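Local coordinates for protein glycosaminoglycan xylosylkinase (Hydra vulgaris, PDB 5XOM) that probably transfers phosphate to xylose in the linkage region of glycosaminoglycans, as a secretory-pathway kinase of the Fam20 family, at residues A[158-161]-A[162-166]; A[348-352]-A[353-357]; A[266-269]-A[270-274]; A[359-362]-A[363-366]. One frame throughout, in Å; residues are numbered along the deposited sequence.

Contact 1: residues A[158-161]-A[162-166]; sequences INLA and AEVLP
Asn-159 and Ala-162 meet in a helix N-cap: the side-chain oxygen OD1 of Asn-159 accepts Ala-162 N at 2.7 Å, a nearly straight bond whose donor stands well above the amide plane. CG lies opposite the backbone N of Asn-159 (chi1 -179°), which turns the amide forward over the first helical turn. Glu-163 closes a second, reciprocal bond back onto the cap residue, its OE2 accepting from Asn-159 N at 2.9 Å on the anti side of the carboxylate. Beneath the pair, CG2 of Val-164 touches CG2 of Ile-158 at 3.7 Å and lies alongside CD2 of Leu-160 at 3.9 Å. Leu-160 O serves two donors, Val-164 N at 3.2 Å and Leu-165 N at 3.0 Å, where the short helix widens into a pi-type turn. In the second shell, Arg-156 forms a salt bridge with OE1 of Glu-163, while Phe-98 and Phe-176 back the aliphatic groups. An alanine at Asn-159 would strip Ala-162 N of its capping acceptor and would probably leave the first turn less firmly fixed. Paired with Arg-156 and a backbone N-H, the Glu-163 carboxylate is likely to stay ionised.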
ATOM      1  N   ILE A 158      -9.648 -22.788  16.669  1.00 25.61           N
ATOM      2  CA  ILE A 158     -10.832 -23.326  16.005  1.00 21.38           C
ATOM      3  C   ILE A 158     -11.641 -24.132  17.009  1.00 24.04           C
ATOM      4  O   ILE A 158     -11.118 -25.072  17.619  1.00 22.29           O
ATOM      5  CB  ILE A 158     -10.450 -24.214  14.810  1.00 23.38           C
ATOM      6  CG1 ILE A 158      -9.585 -23.446  13.800  1.00 24.52           C
ATOM      7  CG2 ILE A 158     -11.705 -24.754  14.153  1.00 26.63           C
ATOM      8  CD1 ILE A 158     -10.339 -22.398  13.011  1.00 24.05           C
ATOM      9  N   ASN A 159     -12.917 -23.788  17.173  1.00 24.98           N
ATOM     10  CA  ASN A 159     -13.834 -24.641  17.930  1.00 28.78           C
ATOM     11  C   ASN A 159     -14.292 -25.763  17.006  1.00 28.74           C
ATOM     12  O   ASN A 159     -15.164 -25.563  16.158  1.00 25.87           O
ATOM     13  CB  ASN A 159     -15.024 -23.844  18.450  1.00 25.62           C
ATOM     14  CG  ASN A 159     -15.986 -24.698  19.268  1.00 29.38           C
ATOM     15  OD1 ASN A 159     -16.270 -25.848  18.933  1.00 34.66           O
ATOM     16  ND2 ASN A 159     -16.498 -24.128  20.342  1.00 28.06           N
ATOM     17  N   LEU A 160     -13.719 -26.957  17.172  1.00 23.16           N
ATOM     18  CA  LEU A 160     -14.034 -28.046  16.253  1.00 27.30           C
ATOM     19  C   LEU A 160     -15.507 -28.428  16.324  1.00 31.45           C
ATOM     20  O   LEU A 160     -16.124 -28.730  15.297  1.00 29.01           O
ATOM     21  CB  LEU A 160     -13.163 -29.269  16.547  1.00 31.73           C
ATOM     22  CG  LEU A 160     -11.658 -29.159  16.313  1.00 33.04           C
ATOM     23  CD1 LEU A 160     -10.980 -30.429  16.804  1.00 29.10           C
ATOM     24  CD2 LEU A 160     -11.358 -28.908  14.833  1.00 26.57           C
ATOM     25  N   ALA A 161     -16.094 -28.398  17.525  1.00 27.78           N
ATOM     26  CA  ALA A 161     -17.483 -28.819  17.678  1.00 27.88           C
ATOM     27  C   ALA A 161     -18.441 -27.843  17.006  1.00 30.59           C
ATOM     28  O   ALA A 161     -19.374 -28.264  16.316  1.00 32.52           O
ATOM     29  CB  ALA A 161     -17.825 -28.974  19.161  1.00 28.03           C
ATOM     30  N   ALA A 162     -18.224 -26.538  17.176  1.00 27.42           N
ATOM     31  CA  ALA A 162     -19.151 -25.547  16.642  1.00 33.52           C
ATOM     32  C   ALA A 162     -18.862 -25.149  15.199  1.00 30.81           C
ATOM     33  O   ALA A 162     -19.801 -24.848  14.454  1.00 36.01           O
ATOM     34  CB  ALA A 162     -19.137 -24.287  17.517  1.00 31.16           C
ATOM     35  N   GLU A 163     -17.600 -25.150  14.771  1.00 29.81           N
ATOM     36  CA  GLU A 163     -17.238 -24.600  13.469  1.00 29.52           C
ATOM     37  C   GLU A 163     -16.924 -25.636  12.403  1.00 33.11           C
ATOM     38  O   GLU A 163     -17.173 -25.372  11.226  1.00 34.64           O
ATOM     39  CB  GLU A 163     -16.017 -23.682  13.596  1.00 30.15           C
ATOM     40  CG  GLU A 163     -16.166 -22.525  14.556  1.00 31.38           C
ATOM     41  CD  GLU A 163     -14.930 -21.638  14.560  1.00 33.27           C
ATOM     42  OE1 GLU A 163     -14.790 -20.804  13.640  1.00 34.70           O
ATOM     43  OE2 GLU A 163     -14.088 -21.783  15.473  1.00 31.07           O
ATOM     44  N   VAL A 164     -16.374 -26.789  12.762  1.00 30.28           N
ATOM     45  CA  VAL A 164     -15.916 -27.764  11.776  1.00 30.06           C
ATOM     46  C   VAL A 164     -16.905 -28.911  11.608  1.00 34.50           C
ATOM     47  O   VAL A 164     -17.329 -29.211  10.491  1.00 30.79           O
ATOM     48  CB  VAL A 164     -14.509 -28.280  12.148  1.00 26.77           C
ATOM     49  CG1 VAL A 164     -14.109 -29.425  11.235  1.00 24.79           C
ATOM     50  CG2 VAL A 164     -13.502 -27.150  12.050  1.00 28.45           C
ATOM     51  N   LEU A 165     -17.281 -29.568  12.705  1.00 33.49           N
ATOM     52  CA  LEU A 165     -18.154 -30.735  12.598  1.00 36.21           C
ATOM     53  C   LEU A 165     -19.463 -30.482  11.853  1.00 32.67           C
ATOM     54  O   LEU A 165     -19.835 -31.332  11.027  1.00 39.16           O
ATOM     55  CB  LEU A 165     -18.442 -31.309  13.993  1.00 35.68           C
ATOM     56  CG  LEU A 165     -17.322 -32.102  14.659  1.00 42.65           C
ATOM     57  CD1 LEU A 165     -17.805 -32.688  15.982  1.00 35.99           C
ATOM     58  CD2 LEU A 165     -16.826 -33.202  13.732  1.00 46.53           C
ATOM     59  N   PRO A 166     -20.194 -29.380  12.061  1.00 31.59           N
ATOM     60  CA  PRO A 166     -21.468 -29.224  11.338  1.00 38.53           C
ATOM     61  C   PRO A 166     -21.323 -28.950   9.846  1.00 36.81           C
ATOM     62  O   PRO A 166     -22.346 -28.905   9.152  1.00 43.40           O
ATOM     63  CB  PRO A 166     -22.150 -28.041  12.050  1.00 43.17           C
ATOM     64  CG  PRO A 166     -21.123 -27.413  12.900  1.00 44.67           C
ATOM     65  CD  PRO A 166     -20.025 -28.377  13.131  1.00 34.54           C
TER

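Contact 2: residues A[348-352]-A[353-357]; sequences SIDPI and YPILT
Ser-348 lays its CA over one face of the Tyr-353 ring, a CH-pi contact 3.6 Å from the ring centroid and displaced toward the rim. The ring reaches this place because CG of Tyr-353 is opposite its own backbone N (chi1 180°). Packing is equally close at the buried end, where CD1 of Ile-355 meets CG1 of Ile-352 at 3.6 Å, the two side chains crossing at about a right angle. The same methyl rests 3.8 Å from OD2 of Asp-350. That oxygen makes an Asx turn, accepting Ile-352 N at 2.9 Å along an almost straight N-H (176°). A type I beta turn overlaps it, closed by Tyr-353 N on Asp-350 O at 3.2 Å. The outer side is looser: Pro-354, entered through a cis peptide, is exposed, and a water spans the carbonyls of Pro-351 and Tyr-353, donating to Pro-351 O at 2.7 Å and to Tyr-353 O at 2.8 Å. The loop links helix 339-347, whose Asp-344 bonds the Tyr-353 hydroxyl, to helix 358-382. Ile-352 packs on His-132 and Ile-136 of helix 132-144, OD1 of Asp-350 takes Gly-155 N from strand 153-159, and Phe-45 of the second subunit packs on Ile-349 and Pro-351.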
ATOM      1  N   SER A 348       3.945 -10.563  16.987  1.00 24.22           N
ATOM      2  CA  SER A 348       3.153 -10.209  18.159  1.00 23.95           C
ATOM      3  C   SER A 348       1.734  -9.783  17.817  1.00 24.55           C
ATOM      4  O   SER A 348       0.910  -9.662  18.728  1.00 28.23           O
ATOM      5  CB  SER A 348       3.836  -9.084  18.935  1.00 28.82           C
ATOM      6  OG  SER A 348       3.745  -7.863  18.223  1.00 33.21           O
ATOM      7  N   ILE A 349       1.421  -9.545  16.540  1.00 22.46           N
ATOM      8  CA  ILE A 349       0.045  -9.235  16.160  1.00 20.87           C
ATOM      9  C   ILE A 349      -0.792 -10.486  15.931  1.00 23.21           C
ATOM     10  O   ILE A 349      -2.028 -10.387  15.861  1.00 26.50           O
ATOM     11  CB  ILE A 349      -0.003  -8.369  14.882  1.00 31.74           C
ATOM     12  CG1 ILE A 349       0.256  -9.243  13.655  1.00 41.74           C
ATOM     13  CG2 ILE A 349       1.033  -7.234  14.943  1.00 30.23           C
ATOM     14  CD1 ILE A 349       0.418  -8.483  12.378  1.00 48.41           C
ATOM     15  N   ASP A 350      -0.159 -11.686  15.834  1.00 22.26           N
ATOM     16  CA  ASP A 350      -0.952 -12.841  15.434  1.00 24.89           C
ATOM     17  C   ASP A 350      -1.723 -13.392  16.634  1.00 24.15           C
ATOM     18  O   ASP A 350      -1.239 -13.317  17.765  1.00 23.37           O
ATOM     19  CB  ASP A 350      -0.043 -13.914  14.824  1.00 20.38           C
ATOM     20  CG  ASP A 350      -0.801 -15.160  14.399  1.00 26.54           C
ATOM     21  OD1 ASP A 350      -1.035 -15.292  13.177  1.00 22.39           O
ATOM     22  OD2 ASP A 350      -1.174 -15.992  15.256  1.00 22.65           O
ATOM     23  N   PRO A 351      -2.945 -13.895  16.422  1.00 21.62           N
ATOM     24  CA  PRO A 351      -3.782 -14.304  17.564  1.00 24.25           C
ATOM     25  C   PRO A 351      -3.200 -15.413  18.434  1.00 24.63           C
ATOM     26  O   PRO A 351      -3.581 -15.504  19.604  1.00 24.13           O
ATOM     27  CB  PRO A 351      -5.091 -14.750  16.895  1.00 24.36           C
ATOM     28  CG  PRO A 351      -5.168 -13.925  15.652  1.00 25.03           C
ATOM     29  CD  PRO A 351      -3.731 -13.801  15.175  1.00 21.26           C
ATOM     30  N   ILE A 352      -2.303 -16.258  17.939  1.00 26.11           N
ATOM     31  CA  ILE A 352      -1.827 -17.356  18.774  1.00 22.18           C
ATOM     32  C   ILE A 352      -0.408 -17.100  19.280  1.00 21.43           C
ATOM     33  O   ILE A 352       0.250 -18.012  19.774  1.00 25.49           O
ATOM     34  CB  ILE A 352      -1.942 -18.711  18.054  1.00 20.77           C
ATOM     35  CG1 ILE A 352      -0.908 -18.837  16.937  1.00 17.74           C
ATOM     36  CG2 ILE A 352      -3.367 -18.904  17.504  1.00 19.46           C
ATOM     37  CD1 ILE A 352      -0.885 -20.215  16.290  1.00 20.91           C
ATOM     38  N   TYR A 353       0.058 -15.856  19.190  1.00 21.75           N
ATOM     39  CA  TYR A 353       1.351 -15.431  19.743  1.00 24.87           C
ATOM     40  C   TYR A 353       1.480 -15.762  21.232  1.00 27.23           C
ATOM     41  O   TYR A 353       0.496 -15.642  21.972  1.00 22.91           O
ATOM     42  CB  TYR A 353       1.514 -13.922  19.519  1.00 26.48           C
ATOM     43  CG  TYR A 353       2.796 -13.330  20.045  1.00 23.74           C
ATOM     44  CD1 TYR A 353       3.943 -13.312  19.266  1.00 22.72           C
ATOM     45  CD2 TYR A 353       2.855 -12.767  21.322  1.00 25.34           C
ATOM     46  CE1 TYR A 353       5.123 -12.760  19.739  1.00 27.87           C
ATOM     47  CE2 TYR A 353       4.031 -12.218  21.807  1.00 24.99           C
ATOM     48  CZ  TYR A 353       5.160 -12.217  21.010  1.00 28.77           C
ATOM     49  OH  TYR A 353       6.334 -11.674  21.481  1.00 36.52           O
ATOM     50  N   PRO A 354       2.691 -16.127  21.709  1.00 27.46           N
ATOM     51  CA  PRO A 354       4.005 -16.279  21.040  1.00 30.28           C
ATOM     52  C   PRO A 354       4.055 -17.341  19.944  1.00 28.94           C
ATOM     53  O   PRO A 354       3.497 -18.432  20.096  1.00 27.05           O
ATOM     54  CB  PRO A 354       4.963 -16.665  22.185  1.00 29.90           C
ATOM     55  CG  PRO A 354       4.206 -16.554  23.443  1.00 29.27           C
ATOM     56  CD  PRO A 354       2.754 -16.362  23.162  1.00 21.67           C
ATOM     57  N   ILE A 355       4.737 -17.012  18.852  1.00 23.28           N
ATOM     58  CA  ILE A 355       4.859 -17.905  17.705  1.00 18.53           C
ATOM     59  C   ILE A 355       6.139 -18.729  17.782  1.00 24.94           C
ATOM     60  O   ILE A 355       6.131 -19.927  17.484  1.00 22.91           O
ATOM     61  CB  ILE A 355       4.805 -17.082  16.401  1.00 20.84           C
ATOM     62  CG1 ILE A 355       3.508 -16.264  16.327  1.00 16.55           C
ATOM     63  CG2 ILE A 355       4.959 -17.985  15.188  1.00 18.49           C
ATOM     64  CD1 ILE A 355       2.248 -17.077  16.465  1.00 17.97           C
ATOM     65  N   LEU A 356       7.244 -18.103  18.181  1.00 21.95           N
ATOM     66  CA  LEU A 356       8.531 -18.766  18.305  1.00 19.73           C
ATOM     67  C   LEU A 356       9.098 -18.538  19.697  1.00 22.27           C
ATOM     68  O   LEU A 356       8.878 -17.489  20.311  1.00 20.81           O
ATOM     69  CB  LEU A 356       9.555 -18.255  17.273  1.00 21.23           C
ATOM     70  CG  LEU A 356       9.278 -18.434  15.784  1.00 23.68           C
ATOM     71  CD1 LEU A 356      10.289 -17.635  14.948  1.00 18.64           C
ATOM     72  CD2 LEU A 356       9.324 -19.904  15.431  1.00 19.94           C
ATOM     73  N   THR A 357       9.833 -19.532  20.191  1.00 19.64           N
ATOM     74  CA  THR A 357      10.601 -19.334  21.410  1.00 28.86           C
ATOM     75  C   THR A 357      11.772 -18.402  21.134  1.00 26.42           C
ATOM     76  O   THR A 357      12.210 -18.231  19.992  1.00 24.80           O
ATOM     77  CB  THR A 357      11.152 -20.659  21.939  1.00 27.68           C
ATOM     78  OG1 THR A 357      12.011 -21.239  20.949  1.00 24.81           O
ATOM     79  CG2 THR A 357      10.022 -21.633  22.256  1.00 23.15           C
TER
HETATM   80  O   HOH W   1      -2.333 -15.362  21.942  1.00 41.84           O

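Contact 3: residues A[266-269]-A[270-274]; sequences TSIF and DFLIG
Phe-269 and Asp-270 set two flat groups at an intermediate tilt, ring and carboxylate planes 46° apart, with CD2 of the ring 3.8 Å from OD1 of Asp-270. Ile-273 comes to the same ring one turn on, its CD1 3.9 Å from CE2 of Phe-269, the two side chains meeting at a slant. Ile-273 places CG1 between its backbone N and carbonyl carbon (chi1 67°), sending CD1 back toward the ring. The ring also stacks with that of His-294. On another flank, the methyl CG2 of Thr-266 runs beside Asp-270 and lies 3.5 Å from OD2, an apolar cover for an oxygen whose salt bridge goes to Arg-278. A leucine in place of Asp-270 would probably leave the Arg-278 guanidinium without this buried counter-charge. Regular bonds hold the turns, from Asp-270 N to Thr-266 O at 2.8 Å through Ile-273 N to Phe-269 O at 3.3 Å. The helix stops in a Schellman motif: Gly-274, at positive phi, follows the last turn, Asn-275 N returns to Asp-270 O, and Gly-274 N makes a weak bond to Phe-271 O. Helix 259-273, probably the one preceding the catalytic loop of this kinase-like domain, is enclosed on several sides: Phe-269 and Ile-273 face helix 132-144, Phe-271 and Leu-272 pack on helix 358-382, and Ile-273 is hydrogen-bonded through its backbone to Phe-301.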
ATOM      1  N   THR A 266      15.744 -18.752  -2.188  1.00 29.53           N
ATOM      2  CA  THR A 266      14.942 -19.639  -1.358  1.00 27.35           C
ATOM      3  C   THR A 266      15.811 -20.536  -0.482  1.00 27.11           C
ATOM      4  O   THR A 266      15.375 -20.943   0.602  1.00 28.69           O
ATOM      5  CB  THR A 266      13.998 -20.453  -2.247  1.00 31.82           C
ATOM      6  OG1 THR A 266      13.083 -19.562  -2.898  1.00 31.83           O
ATOM      7  CG2 THR A 266      13.195 -21.470  -1.434  1.00 27.98           C
ATOM      8  N   SER A 267      17.036 -20.845  -0.917  1.00 29.22           N
ATOM      9  CA  SER A 267      17.922 -21.625  -0.058  1.00 31.23           C
ATOM     10  C   SER A 267      18.371 -20.812   1.149  1.00 28.45           C
ATOM     11  O   SER A 267      18.539 -21.365   2.242  1.00 28.05           O
ATOM     12  CB  SER A 267      19.133 -22.122  -0.847  1.00 33.06           C
ATOM     13  OG  SER A 267      20.073 -21.082  -1.053  1.00 33.25           O
ATOM     14  N   ILE A 268      18.540 -19.500   0.980  1.00 26.78           N
ATOM     15  CA  ILE A 268      18.842 -18.628   2.110  1.00 27.75           C
ATOM     16  C   ILE A 268      17.651 -18.566   3.058  1.00 33.40           C
ATOM     17  O   ILE A 268      17.799 -18.675   4.282  1.00 31.62           O
ATOM     18  CB  ILE A 268      19.237 -17.228   1.608  1.00 25.69           C
ATOM     19  CG1 ILE A 268      20.613 -17.270   0.939  1.00 28.32           C
ATOM     20  CG2 ILE A 268      19.207 -16.207   2.744  1.00 25.23           C
ATOM     21  CD1 ILE A 268      20.940 -16.018   0.154  1.00 30.96           C
ATOM     22  N   PHE A 269      16.449 -18.395   2.501  1.00 29.78           N
ATOM     23  CA  PHE A 269      15.245 -18.349   3.322  1.00 30.61           C
ATOM     24  C   PHE A 269      15.031 -19.673   4.049  1.00 25.43           C
ATOM     25  O   PHE A 269      14.734 -19.690   5.248  1.00 25.43           O
ATOM     26  CB  PHE A 269      14.053 -17.994   2.432  1.00 22.46           C
ATOM     27  CG  PHE A 269      12.705 -18.107   3.101  1.00 21.89           C
ATOM     28  CD1 PHE A 269      12.231 -17.088   3.916  1.00 22.98           C
ATOM     29  CD2 PHE A 269      11.882 -19.201   2.855  1.00 22.00           C
ATOM     30  CE1 PHE A 269      10.984 -17.169   4.510  1.00 20.97           C
ATOM     31  CE2 PHE A 269      10.618 -19.290   3.446  1.00 23.12           C
ATOM     32  CZ  PHE A 269      10.173 -18.266   4.276  1.00 22.86           C
ATOM     33  N   ASP A 270      15.210 -20.793   3.345  1.00 24.80           N
ATOM     34  CA  ASP A 270      15.042 -22.098   3.978  1.00 27.87           C
ATOM     35  C   ASP A 270      16.108 -22.358   5.031  1.00 31.25           C
ATOM     36  O   ASP A 270      15.835 -23.019   6.043  1.00 24.96           O
ATOM     37  CB  ASP A 270      15.055 -23.203   2.921  1.00 24.47           C
ATOM     38  CG  ASP A 270      13.718 -23.339   2.206  1.00 34.36           C
ATOM     39  OD1 ASP A 270      12.678 -22.947   2.794  1.00 33.33           O
ATOM     40  OD2 ASP A 270      13.698 -23.837   1.062  1.00 32.51           O
ATOM     41  N   PHE A 271      17.323 -21.862   4.805  1.00 29.94           N
ATOM     42  CA  PHE A 271      18.393 -22.036   5.782  1.00 24.02           C
ATOM     43  C   PHE A 271      18.093 -21.282   7.069  1.00 23.43           C
ATOM     44  O   PHE A 271      18.360 -21.794   8.164  1.00 26.28           O
ATOM     45  CB  PHE A 271      19.728 -21.592   5.193  1.00 29.01           C
ATOM     46  CG  PHE A 271      20.841 -21.511   6.204  1.00 30.75           C
ATOM     47  CD1 PHE A 271      21.382 -22.657   6.769  1.00 33.68           C
ATOM     48  CD2 PHE A 271      21.312 -20.282   6.624  1.00 32.81           C
ATOM     49  CE1 PHE A 271      22.410 -22.566   7.715  1.00 30.20           C
ATOM     50  CE2 PHE A 271      22.326 -20.192   7.569  1.00 33.88           C
ATOM     51  CZ  PHE A 271      22.873 -21.326   8.112  1.00 32.50           C
ATOM     52  N   LEU A 272      17.548 -20.061   6.971  1.00 23.09           N
ATOM     53  CA  LEU A 272      17.254 -19.299   8.185  1.00 28.17           C
ATOM     54  C   LEU A 272      16.172 -19.967   9.026  1.00 25.61           C
ATOM     55  O   LEU A 272      16.237 -19.936  10.259  1.00 21.98           O
ATOM     56  CB  LEU A 272      16.846 -17.862   7.857  1.00 26.37           C
ATOM     57  CG  LEU A 272      17.836 -17.035   7.043  1.00 32.33           C
ATOM     58  CD1 LEU A 272      17.109 -15.883   6.352  1.00 29.18           C
ATOM     59  CD2 LEU A 272      18.978 -16.553   7.946  1.00 25.46           C
ATOM     60  N   ILE A 273      15.158 -20.560   8.387  1.00 30.43           N
ATOM     61  CA  ILE A 273      14.076 -21.180   9.148  1.00 23.53           C
ATOM     62  C   ILE A 273      14.335 -22.650   9.453  1.00 26.17           C
ATOM     63  O   ILE A 273      13.580 -23.249  10.235  1.00 29.23           O
ATOM     64  CB  ILE A 273      12.721 -21.013   8.427  1.00 25.11           C
ATOM     65  CG1 ILE A 273      12.684 -21.805   7.117  1.00 20.81           C
ATOM     66  CG2 ILE A 273      12.434 -19.529   8.189  1.00 20.22           C
ATOM     67  CD1 ILE A 273      11.346 -21.710   6.389  1.00 21.35           C
ATOM     68  N   GLY A 274      15.389 -23.238   8.893  1.00 25.40           N
ATOM     69  CA  GLY A 274      15.695 -24.632   9.153  1.00 22.02           C
ATOM     70  C   GLY A 274      14.868 -25.615   8.352  1.00 32.77           C
ATOM     71  O   GLY A 274      14.643 -26.738   8.812  1.00 32.73           O
TER

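Contact 4: residues A[359-362]-A[363-366]; sequences DHLL and ALDR
Asp-359 O is gripped twice, by Ala-363 N at 3.0 Å and by a water that donates to it at 2.7 Å. The water in turn accepts from NH1 of Arg-366 at 3.1 Å, lying at the guanidinium edge and in its plane, and so carries the arginine back across nearly two helical turns. The bend behind this return is at chi3 (67°); up to there the arginine chain is extended. Two further bonds hold the guanidinium, NE in a salt bridge with Asp-307 and NH2 on Pro-304 O, which should leave the group little freedom to rotate. The backbone here is regularly helical, Arg-366 N meeting Leu-362 O at 3.0 Å. Leu-364 N is shared: it bonds His-360 O at 3.2 Å and, weakly and at a sharply bent 121°, Leu-361 O. Leu-362 crosses Asp-365 at a slant, CD2 3.9 Å from OD1, and that carboxylate oxygen is bonded by the hydroxyls of Ser-340 and Ser-338. Between Leu-361 and Leu-364 the methyls CD2 and CD1 are only loosely apposed, at 4.5 Å. These residues form the opening turns of helix 358-382. One flank, with Leu-361, Leu-364 and Asp-365, packs on helix 339-347; another, with Asp-359 and His-360, lies against the loop around Pro-304 and Phe-305.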
ATOM      1  N   ASP A 359      14.739 -18.974  21.686  1.00 24.03           N
ATOM      2  CA  ASP A 359      15.857 -19.729  21.132  1.00 24.96           C
ATOM      3  C   ASP A 359      15.788 -19.826  19.610  1.00 25.17           C
ATOM      4  O   ASP A 359      16.818 -19.776  18.936  1.00 25.17           O
ATOM      5  CB  ASP A 359      15.919 -21.141  21.747  1.00 29.62           C
ATOM      6  CG  ASP A 359      16.290 -21.129  23.232  1.00 38.08           C
ATOM      7  OD1 ASP A 359      17.091 -20.280  23.655  1.00 30.06           O
ATOM      8  OD2 ASP A 359      15.828 -22.035  23.969  1.00 37.94           O
ATOM      9  N   HIS A 360      14.587 -19.989  19.049  1.00 27.21           N
ATOM     10  CA  HIS A 360      14.462 -19.950  17.590  1.00 25.97           C
ATOM     11  C   HIS A 360      14.656 -18.547  17.037  1.00 23.58           C
ATOM     12  O   HIS A 360      15.197 -18.385  15.934  1.00 22.85           O
ATOM     13  CB  HIS A 360      13.099 -20.477  17.118  1.00 19.70           C
ATOM     14  CG  HIS A 360      12.951 -21.974  17.228  1.00 24.89           C
ATOM     15  ND1 HIS A 360      13.669 -22.844  16.422  1.00 24.57           N
ATOM     16  CD2 HIS A 360      12.139 -22.742  17.995  1.00 26.44           C
ATOM     17  CE1 HIS A 360      13.320 -24.080  16.711  1.00 27.04           C
ATOM     18  NE2 HIS A 360      12.396 -24.043  17.658  1.00 25.00           N
ATOM     19  N   LEU A 361      14.220 -17.519  17.775  1.00 25.43           N
ATOM     20  CA  LEU A 361      14.466 -16.145  17.339  1.00 27.26           C
ATOM     21  C   LEU A 361      15.960 -15.874  17.245  1.00 29.26           C
ATOM     22  O   LEU A 361      16.441 -15.334  16.243  1.00 25.43           O
ATOM     23  CB  LEU A 361      13.781 -15.166  18.297  1.00 22.63           C
ATOM     24  CG  LEU A 361      12.259 -15.178  18.153  1.00 22.91           C
ATOM     25  CD1 LEU A 361      11.556 -14.483  19.309  1.00 21.81           C
ATOM     26  CD2 LEU A 361      11.876 -14.525  16.820  1.00 25.38           C
ATOM     27  N   LEU A 362      16.722 -16.298  18.260  1.00 25.65           N
ATOM     28  CA  LEU A 362      18.159 -16.092  18.223  1.00 25.95           C
ATOM     29  C   LEU A 362      18.848 -17.000  17.213  1.00 27.53           C
ATOM     30  O   LEU A 362      19.922 -16.657  16.717  1.00 26.86           O
ATOM     31  CB  LEU A 362      18.751 -16.277  19.626  1.00 32.97           C
ATOM     32  CG  LEU A 362      18.175 -15.210  20.563  1.00 47.18           C
ATOM     33  CD1 LEU A 362      18.516 -15.507  22.017  1.00 45.80           C
ATOM     34  CD2 LEU A 362      18.646 -13.807  20.137  1.00 48.83           C
ATOM     35  N   ALA A 363      18.257 -18.147  16.886  1.00 23.11           N
ATOM     36  CA  ALA A 363      18.825 -18.966  15.817  1.00 28.64           C
ATOM     37  C   ALA A 363      18.791 -18.228  14.483  1.00 26.94           C
ATOM     38  O   ALA A 363      19.704 -18.367  13.660  1.00 28.12           O
ATOM     39  CB  ALA A 363      18.073 -20.297  15.727  1.00 22.10           C
ATOM     40  N   LEU A 364      17.731 -17.443  14.255  1.00 23.50           N
ATOM     41  CA  LEU A 364      17.634 -16.598  13.062  1.00 27.81           C
ATOM     42  C   LEU A 364      18.826 -15.655  12.944  1.00 28.00           C
ATOM     43  O   LEU A 364      19.460 -15.562  11.887  1.00 35.56           O
ATOM     44  CB  LEU A 364      16.342 -15.790  13.120  1.00 22.47           C
ATOM     45  CG  LEU A 364      15.080 -16.545  12.750  1.00 33.49           C
ATOM     46  CD1 LEU A 364      13.893 -15.642  12.964  1.00 29.94           C
ATOM     47  CD2 LEU A 364      15.154 -17.048  11.309  1.00 31.48           C
ATOM     48  N   ASP A 365      19.127 -14.923  14.020  1.00 30.02           N
ATOM     49  CA  ASP A 365      20.234 -13.973  13.981  1.00 31.71           C
ATOM     50  C   ASP A 365      21.558 -14.688  13.793  1.00 31.41           C
ATOM     51  O   ASP A 365      22.435 -14.205  13.064  1.00 31.78           O
ATOM     52  CB  ASP A 365      20.256 -13.134  15.259  1.00 26.68           C
ATOM     53  CG  ASP A 365      18.982 -12.347  15.453  1.00 38.68           C
ATOM     54  OD1 ASP A 365      18.611 -12.096  16.620  1.00 43.11           O
ATOM     55  OD2 ASP A 365      18.346 -11.973  14.448  1.00 43.17           O
ATOM     56  N   ARG A 366      21.730 -15.839  14.451  1.00 34.76           N
ATOM     57  CA  ARG A 366      22.943 -16.626  14.255  1.00 25.37           C
ATOM     58  C   ARG A 366      23.083 -17.069  12.806  1.00 28.24           C
ATOM     59  O   ARG A 366      24.168 -16.981  12.221  1.00 26.91           O
ATOM     60  CB  ARG A 366      22.940 -17.836  15.191  1.00 27.72           C
ATOM     61  CG  ARG A 366      24.220 -18.657  15.143  1.00 28.06           C
ATOM     62  CD  ARG A 366      24.200 -19.784  16.179  1.00 32.28           C
ATOM     63  NE  ARG A 366      23.181 -20.771  15.851  1.00 27.38           N
ATOM     64  CZ  ARG A 366      22.078 -20.969  16.565  1.00 32.83           C
ATOM     65  NH1 ARG A 366      21.861 -20.256  17.662  1.00 24.37           N
ATOM     66  NH2 ARG A 366      21.192 -21.878  16.179  1.00 23.96           N
TER
HETATM   67  O   HOH W   2      19.283 -20.736  19.252  1.00 22.43           O

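In the fold
Contacts 2, 3 and 4 form a connected group, whereas contact 1 lies at the periphery, its centre about 26 Å from the centre of the chain. Contact 4 is the joint: Leu-361 CD2 touches Leu-356 CD1 of contact 2 at 4.0 Å, and Leu-364 CD2 lies 3.3 Å from Leu-272 O of contact 3. The centres of contacts 3 and 4 are about 13 Å apart, the nearest atoms of contacts 2 and 3 about 7 Å. Contact 1 ends the strand that contact 2 also meets, with about 7 Å between nearest atoms, and its Asn-159 side chain is about 7 Å from an N-acetylglucosamine, probably of an attached glycan. Contact 3 probably lies nearest the catalytic centre.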